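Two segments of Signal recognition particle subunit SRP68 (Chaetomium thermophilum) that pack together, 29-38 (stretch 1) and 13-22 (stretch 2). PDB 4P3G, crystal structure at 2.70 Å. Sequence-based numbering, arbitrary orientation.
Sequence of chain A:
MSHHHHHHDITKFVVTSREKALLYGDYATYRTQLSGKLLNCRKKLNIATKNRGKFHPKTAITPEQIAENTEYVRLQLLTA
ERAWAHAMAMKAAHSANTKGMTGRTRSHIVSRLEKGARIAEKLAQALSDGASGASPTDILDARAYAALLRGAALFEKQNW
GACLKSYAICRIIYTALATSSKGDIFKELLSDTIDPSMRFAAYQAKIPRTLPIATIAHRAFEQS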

ATOM      1  N   THR A  29     -35.721  -5.704  15.310  1.00 91.00           N
ATOM      2  CA  THR A  29     -36.325  -7.022  15.085  1.00 93.15           C
ATOM      3  C   THR A  29     -35.451  -8.157  15.578  1.00 89.01           C
ATOM      4  O   THR A  29     -35.915  -9.071  16.244  1.00 90.48           O
ATOM      5  CB  THR A  29     -36.530  -7.287  13.578  1.00 96.52           C
ATOM      6  OG1 THR A  29     -37.260  -6.210  12.982  1.00105.83           O
ATOM      7  CG2 THR A  29     -37.235  -8.613  13.340  1.00 93.23           C
ATOM      8  N   TYR A  30     -34.167  -8.049  15.271  1.00 87.64           N
ATOM      9  CA  TYR A  30     -33.173  -9.061  15.593  1.00 90.06           C
ATOM     10  C   TYR A  30     -33.136  -9.287  17.076  1.00 87.40           C
ATOM     11  O   TYR A  30     -33.238 -10.413  17.563  1.00 87.06           O
ATOM     12  CB  TYR A  30     -31.789  -8.577  15.104  1.00 91.75           C
ATOM     13  CG  TYR A  30     -30.650  -9.580  15.220  1.00 87.74           C
ATOM     14  CD1 TYR A  30     -30.850 -10.932  14.987  1.00 86.61           C
ATOM     15  CD2 TYR A  30     -29.370  -9.160  15.524  1.00 85.99           C
ATOM     16  CE1 TYR A  30     -29.812 -11.831  15.075  1.00 83.73           C
ATOM     17  CE2 TYR A  30     -28.332 -10.050  15.620  1.00 86.17           C
ATOM     18  CZ  TYR A  30     -28.559 -11.387  15.392  1.00 83.85           C
ATOM     19  OH  TYR A  30     -27.512 -12.273  15.483  1.00 83.27           O
ATOM     20  N   ARG A  31     -33.040  -8.174  17.777  1.00 83.94           N
ATOM     21  CA  ARG A  31     -32.928  -8.146  19.211  1.00 83.50           C
ATOM     22  C   ARG A  31     -34.092  -8.869  19.886  1.00 91.02           C
ATOM     23  O   ARG A  31     -33.899  -9.604  20.864  1.00 85.33           O
ATOM     24  CB  ARG A  31     -32.848  -6.696  19.631  1.00 81.63           C
ATOM     25  CG  ARG A  31     -32.638  -6.478  21.068  1.00 86.63           C
ATOM     26  CD  ARG A  31     -32.629  -5.007  21.261  1.00 93.10           C
ATOM     27  NE  ARG A  31     -32.664  -4.636  22.658  1.00 97.25           N
ATOM     28  CZ  ARG A  31     -32.986  -3.423  23.060  1.00102.16           C
ATOM     29  NH1 ARG A  31     -33.305  -2.511  22.149  1.00101.83           N
ATOM     30  NH2 ARG A  31     -33.006  -3.132  24.354  1.00109.14           N
ATOM     31  N   THR A  32     -35.298  -8.664  19.355  1.00 99.95           N
ATOM     32  CA  THR A  32     -36.468  -9.366  19.848  1.00 99.48           C
ATOM     33  C   THR A  32     -36.271 -10.848  19.568  1.00 98.02           C
ATOM     34  O   THR A  32     -36.352 -11.672  20.475  1.00101.47           O
ATOM     35  CB  THR A  32     -37.791  -8.884  19.167  1.00 99.95           C
ATOM     36  OG1 THR A  32     -38.131  -7.564  19.608  1.00101.07           O
ATOM     37  CG2 THR A  32     -38.932  -9.808  19.504  1.00 95.29           C
ATOM     38  N   GLN A  33     -35.969 -11.173  18.313  1.00 94.58           N
ATOM     39  CA  GLN A  33     -35.824 -12.560  17.896  1.00 92.70           C
ATOM     40  C   GLN A  33     -34.803 -13.270  18.753  1.00 90.11           C
ATOM     41  O   GLN A  33     -35.046 -14.358  19.240  1.00 94.53           O
ATOM     42  CB  GLN A  33     -35.398 -12.638  16.430  1.00 91.74           C
ATOM     43  CG  GLN A  33     -36.430 -12.111  15.442  1.00 98.46           C
ATOM     44  CD  GLN A  33     -36.056 -12.376  13.992  1.00 97.96           C
ATOM     45  OE1 GLN A  33     -34.964 -12.875  13.703  1.00101.23           O
ATOM     46  NE2 GLN A  33     -36.958 -12.040  13.075  1.00 94.92           N
ATOM     47  N   LEU A  34     -33.678 -12.614  18.983  1.00 87.50           N
ATOM     48  CA  LEU A  34     -32.623 -13.176  19.809  1.00 85.01           C
ATOM     49  C   LEU A  34     -33.070 -13.432  21.248  1.00 89.89           C
ATOM     50  O   LEU A  34     -32.718 -14.439  21.843  1.00 94.56           O
ATOM     51  CB  LEU A  34     -31.405 -12.254  19.797  1.00 84.48           C
ATOM     52  CG  LEU A  34     -30.570 -12.191  18.513  1.00 82.75           C
ATOM     53  CD1 LEU A  34     -29.556 -11.071  18.613  1.00 84.83           C
ATOM     54  CD2 LEU A  34     -29.869 -13.509  18.240  1.00 74.40           C
ATOM     55  N   SER A  35     -33.835 -12.507  21.808  1.00 95.06           N
ATOM     56  CA  SER A  35     -34.319 -12.622  23.180  1.00 99.47           C
ATOM     57  C   SER A  35     -35.225 -13.827  23.380  1.00 99.62           C
ATOM     58  O   SER A  35     -35.232 -14.439  24.444  1.00103.07           O
ATOM     59  CB  SER A  35     -35.074 -11.351  23.550  1.00106.91           C
ATOM     60  OG  SER A  35     -34.281 -10.210  23.264  1.00110.76           O
ATOM     61  N   GLY A  36     -35.990 -14.159  22.348  1.00 96.66           N
ATOM     62  CA  GLY A  36     -36.845 -15.331  22.367  1.00 97.98           C
ATOM     63  C   GLY A  36     -36.035 -16.609  22.310  1.00 97.67           C
ATOM     64  O   GLY A  36     -36.286 -17.563  23.030  1.00 99.12           O
ATOM     65  N   LYS A  37     -35.059 -16.628  21.418  1.00 99.15           N
ATOM     66  CA  LYS A  37     -34.217 -17.794  21.243  1.00 98.12           C
ATOM     67  C   LYS A  37     -33.309 -18.009  22.448  1.00 94.83           C
ATOM     68  O   LYS A  37     -33.045 -19.153  22.832  1.00101.16           O
ATOM     69  CB  LYS A  37     -33.424 -17.647  19.961  1.00 99.10           C
ATOM     70  CG  LYS A  37     -34.333 -17.493  18.750  1.00108.13           C
ATOM     71  CD  LYS A  37     -33.704 -18.099  17.533  1.00117.30           C
ATOM     72  CE  LYS A  37     -33.872 -17.204  16.329  1.00124.31           C
ATOM     73  NZ  LYS A  37     -32.698 -17.375  15.416  1.00127.22           N
ATOM     74  N   LEU A  38     -32.848 -16.921  23.056  1.00 87.57           N
ATOM     75  CA  LEU A  38     -32.014 -17.029  24.247  1.00 92.51           C
ATOM     76  C   LEU A  38     -32.807 -17.699  25.354  1.00104.25           C
ATOM     77  O   LEU A  38     -32.282 -18.516  26.118  1.00109.44           O
ATOM     78  CB  LEU A  38     -31.582 -15.650  24.733  1.00 93.29           C
ATOM     79  CG  LEU A  38     -30.448 -15.621  25.757  1.00 99.58           C
ATOM     80  CD1 LEU A  38     -29.232 -16.357  25.226  1.00103.13           C
ATOM     81  CD2 LEU A  38     -30.085 -14.202  26.133  1.00101.93           C
TER
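Stretch 2 (13-22) FVVTSREKAL

Stretch 2 is helical from Phe 13 to Ala 21, the continuation of a helix that begins earlier in the chain, and it packs against the helix formed by the whole of stretch 1. The two axes approach to 9.3 Å, and their N-to-C directions enclose 122°, so the helices run in broadly opposing senses but cross steeply. Most of the covered surface of stretch 2 lies from Ser 17 to Ala 21; the CA atoms of Ala 21 and Tyr 30 lie 4.8 Å apart. The contact buries 434 Å², both sides summed, and contains no hydrogen bond between the stretches.

Phe 13 stands at the beginning of stretch 2 with its CA-to-CB bond sideways (chi1 t), and its ring stays clear of stretch 1, the nearest pair being Phe 13 CZ and Lys 37 NZ at 5.7 Å. Val 14, also sideways, takes part mainly through its backbone, its O lying 4.2 Å from Tyr 30 OH. Val 15 points away, and Thr 16 makes no contact.

Ser 17, one turn after Phe 13, points toward stretch 1. Its m rotamer turns the hydroxyl back to its own helix, where OG donates to Phe 13 O at 3.1 Å; the same carbonyl accepts the backbone bond from Ser 17 N. The residue meets the tyrosine by van der Waals contact, with Ser 17 O 3.4 Å from Tyr 30 CE1 and Ser 17 CB 3.5 Å from Tyr 30 OH. Although the CA-to-CB bond of Arg 18 points away, its CA lies over one face of the Tyr 30 ring and its CG is 3.7 Å from Tyr 30 OH. That hydroxyl is hydrogen-bonded elsewhere in the structure. Glu 19 points away and is exposed.

Lys 20 returns to the interface, its CD lying 3.3 Å from Gln 33 OE1. Farther out, Lys 20 NZ comes within 2.9 Å of Lys 37 NZ, a close approach of two like-charged donors, with no hydrogen bond between them.

Ala 21 makes the most intimate fit, with 70 Å² of its surface covered by stretch 1. Its small side chain points toward the other helix and lets the backbones come close: CB is 3.4 Å from Tyr 30 CA, 3.5 Å from Tyr 30 CD1 and 3.3 Å from Gln 33 OE1. Its carbonyl O lies 3.8 Å from Thr 29 CG2. Leu 22, whose CA-to-CB bond points away, closes the stretch; the end of its side chain comes nearer, with Leu 22 CD1 4.8 Å from Tyr 30 CB.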

ATOM      1  N   PHE A  13     -23.344 -19.457  11.956  1.00 78.83           N
ATOM      2  CA  PHE A  13     -24.522 -19.273  12.794  1.00 85.37           C
ATOM      3  C   PHE A  13     -24.836 -17.777  12.981  1.00 87.77           C
ATOM      4  O   PHE A  13     -25.988 -17.362  12.873  1.00 92.32           O
ATOM      5  CB  PHE A  13     -24.317 -19.907  14.167  1.00 84.20           C
ATOM      6  CG  PHE A  13     -25.416 -19.588  15.144  1.00 80.79           C
ATOM      7  CD1 PHE A  13     -26.615 -20.283  15.110  1.00 79.34           C
ATOM      8  CD2 PHE A  13     -25.257 -18.572  16.084  1.00 80.41           C
ATOM      9  CE1 PHE A  13     -27.625 -19.989  16.003  1.00 78.26           C
ATOM     10  CE2 PHE A  13     -26.268 -18.266  16.982  1.00 78.62           C
ATOM     11  CZ  PHE A  13     -27.455 -18.971  16.941  1.00 76.33           C
ATOM     12  N   VAL A  14     -23.820 -16.978  13.287  1.00 81.69           N
ATOM     13  CA  VAL A  14     -24.019 -15.551  13.506  1.00 79.61           C
ATOM     14  C   VAL A  14     -24.519 -14.826  12.267  1.00 84.65           C
ATOM     15  O   VAL A  14     -25.512 -14.111  12.339  1.00 84.80           O
ATOM     16  CB  VAL A  14     -22.737 -14.867  14.009  1.00 75.22           C
ATOM     17  CG1 VAL A  14     -22.843 -13.366  13.899  1.00 76.55           C
ATOM     18  CG2 VAL A  14     -22.465 -15.269  15.443  1.00 80.15           C
ATOM     19  N   VAL A  15     -23.829 -14.983  11.140  1.00 88.69           N
ATOM     20  CA  VAL A  15     -24.262 -14.333   9.898  1.00 88.36           C
ATOM     21  C   VAL A  15     -25.686 -14.760   9.488  1.00 93.53           C
ATOM     22  O   VAL A  15     -26.469 -13.934   9.014  1.00101.17           O
ATOM     23  CB  VAL A  15     -23.270 -14.591   8.736  1.00 80.10           C
ATOM     24  CG1 VAL A  15     -23.894 -14.213   7.401  1.00 78.88           C
ATOM     25  CG2 VAL A  15     -21.992 -13.818   8.960  1.00 67.82           C
ATOM     26  N   THR A  16     -26.034 -16.027   9.713  1.00 85.74           N
ATOM     27  CA  THR A  16     -27.368 -16.519   9.394  1.00 82.51           C
ATOM     28  C   THR A  16     -28.434 -15.773  10.189  1.00 92.21           C
ATOM     29  O   THR A  16     -29.410 -15.287   9.625  1.00 98.82           O
ATOM     30  CB  THR A  16     -27.499 -18.007   9.688  1.00 85.50           C
ATOM     31  OG1 THR A  16     -26.721 -18.752   8.743  1.00 91.04           O
ATOM     32  CG2 THR A  16     -28.962 -18.448   9.590  1.00 91.97           C
ATOM     33  N   SER A  17     -28.238 -15.663  11.499  1.00 92.07           N
ATOM     34  CA  SER A  17     -29.207 -14.996  12.354  1.00 90.86           C
ATOM     35  C   SER A  17     -29.385 -13.544  11.954  1.00 95.60           C
ATOM     36  O   SER A  17     -30.504 -13.030  11.949  1.00 98.82           O
ATOM     37  CB  SER A  17     -28.774 -15.052  13.813  1.00 88.61           C
ATOM     38  OG  SER A  17     -28.598 -16.381  14.235  1.00 95.69           O
ATOM     39  N   ARG A  18     -28.287 -12.894  11.578  1.00 95.76           N
ATOM     40  CA  ARG A  18     -28.352 -11.495  11.210  1.00 92.62           C
ATOM     41  C   ARG A  18     -29.157 -11.397   9.924  1.00100.48           C
ATOM     42  O   ARG A  18     -30.071 -10.575   9.820  1.00104.42           O
ATOM     43  CB  ARG A  18     -26.952 -10.932  11.015  1.00 82.48           C
ATOM     44  CG  ARG A  18     -26.155 -10.854  12.292  1.00 80.66           C
ATOM     45  CD  ARG A  18     -24.885 -10.112  12.036  1.00 79.34           C
ATOM     46  NE  ARG A  18     -23.983 -10.074  13.180  1.00 78.81           N
ATOM     47  CZ  ARG A  18     -22.770  -9.532  13.138  1.00 81.51           C
ATOM     48  NH1 ARG A  18     -22.309  -8.989  12.008  1.00 75.91           N
ATOM     49  NH2 ARG A  18     -22.019  -9.528  14.226  1.00 87.27           N
ATOM     50  N   GLU A  19     -28.875 -12.301   8.987  1.00 99.88           N
ATOM     51  CA  GLU A  19     -29.593 -12.341   7.724  1.00108.92           C
ATOM     52  C   GLU A  19     -31.066 -12.649   7.950  1.00107.09           C
ATOM     53  O   GLU A  19     -31.894 -12.121   7.215  1.00110.53           O
ATOM     54  CB  GLU A  19     -28.992 -13.349   6.754  1.00122.15           C
ATOM     55  CG  GLU A  19     -27.601 -12.983   6.253  1.00129.83           C
ATOM     56  CD  GLU A  19     -26.980 -14.105   5.451  1.00139.30           C
ATOM     57  OE1 GLU A  19     -27.636 -15.160   5.339  1.00141.89           O
ATOM     58  OE2 GLU A  19     -25.850 -13.936   4.937  1.00143.01           O
ATOM     59  N   LYS A  20     -31.393 -13.503   8.930  1.00 99.70           N
ATOM     60  CA  LYS A  20     -32.794 -13.856   9.193  1.00 97.04           C
ATOM     61  C   LYS A  20     -33.602 -12.632   9.588  1.00 96.51           C
ATOM     62  O   LYS A  20     -34.656 -12.354   9.019  1.00 99.89           O
ATOM     63  CB  LYS A  20     -32.936 -14.860  10.342  1.00 96.50           C
ATOM     64  CG  LYS A  20     -34.432 -15.009  10.729  1.00128.18           C
ATOM     65  CD  LYS A  20     -34.732 -15.732  12.032  1.00123.72           C
ATOM     66  CE  LYS A  20     -34.427 -17.200  11.966  1.00121.34           C
ATOM     67  NZ  LYS A  20     -34.660 -17.817  13.291  1.00119.28           N
ATOM     68  N   ALA A  21     -33.090 -11.908  10.573  1.00 94.00           N
ATOM     69  CA  ALA A  21     -33.801 -10.791  11.163  1.00 94.82           C
ATOM     70  C   ALA A  21     -33.878  -9.571  10.262  1.00100.21           C
ATOM     71  O   ALA A  21     -34.825  -8.790  10.349  1.00108.36           O
ATOM     72  CB  ALA A  21     -33.184 -10.428  12.460  1.00 91.44           C
ATOM     73  N   LEU A  22     -32.899  -9.426   9.378  1.00 97.63           N
ATOM     74  CA  LEU A  22     -32.824  -8.256   8.505  1.00 98.58           C
ATOM     75  C   LEU A  22     -33.584  -8.435   7.195  1.00108.65           C
ATOM     76  O   LEU A  22     -33.484  -7.601   6.283  1.00113.71           O
ATOM     77  CB  LEU A  22     -31.382  -7.922   8.197  1.00 89.47           C
ATOM     78  CG  LEU A  22     -30.773  -6.872   9.114  1.00 93.39           C
ATOM     79  CD1 LEU A  22     -30.779  -7.310  10.569  1.00 93.15           C
ATOM     80  CD2 LEU A  22     -29.368  -6.601   8.643  1.00 95.83           C
TER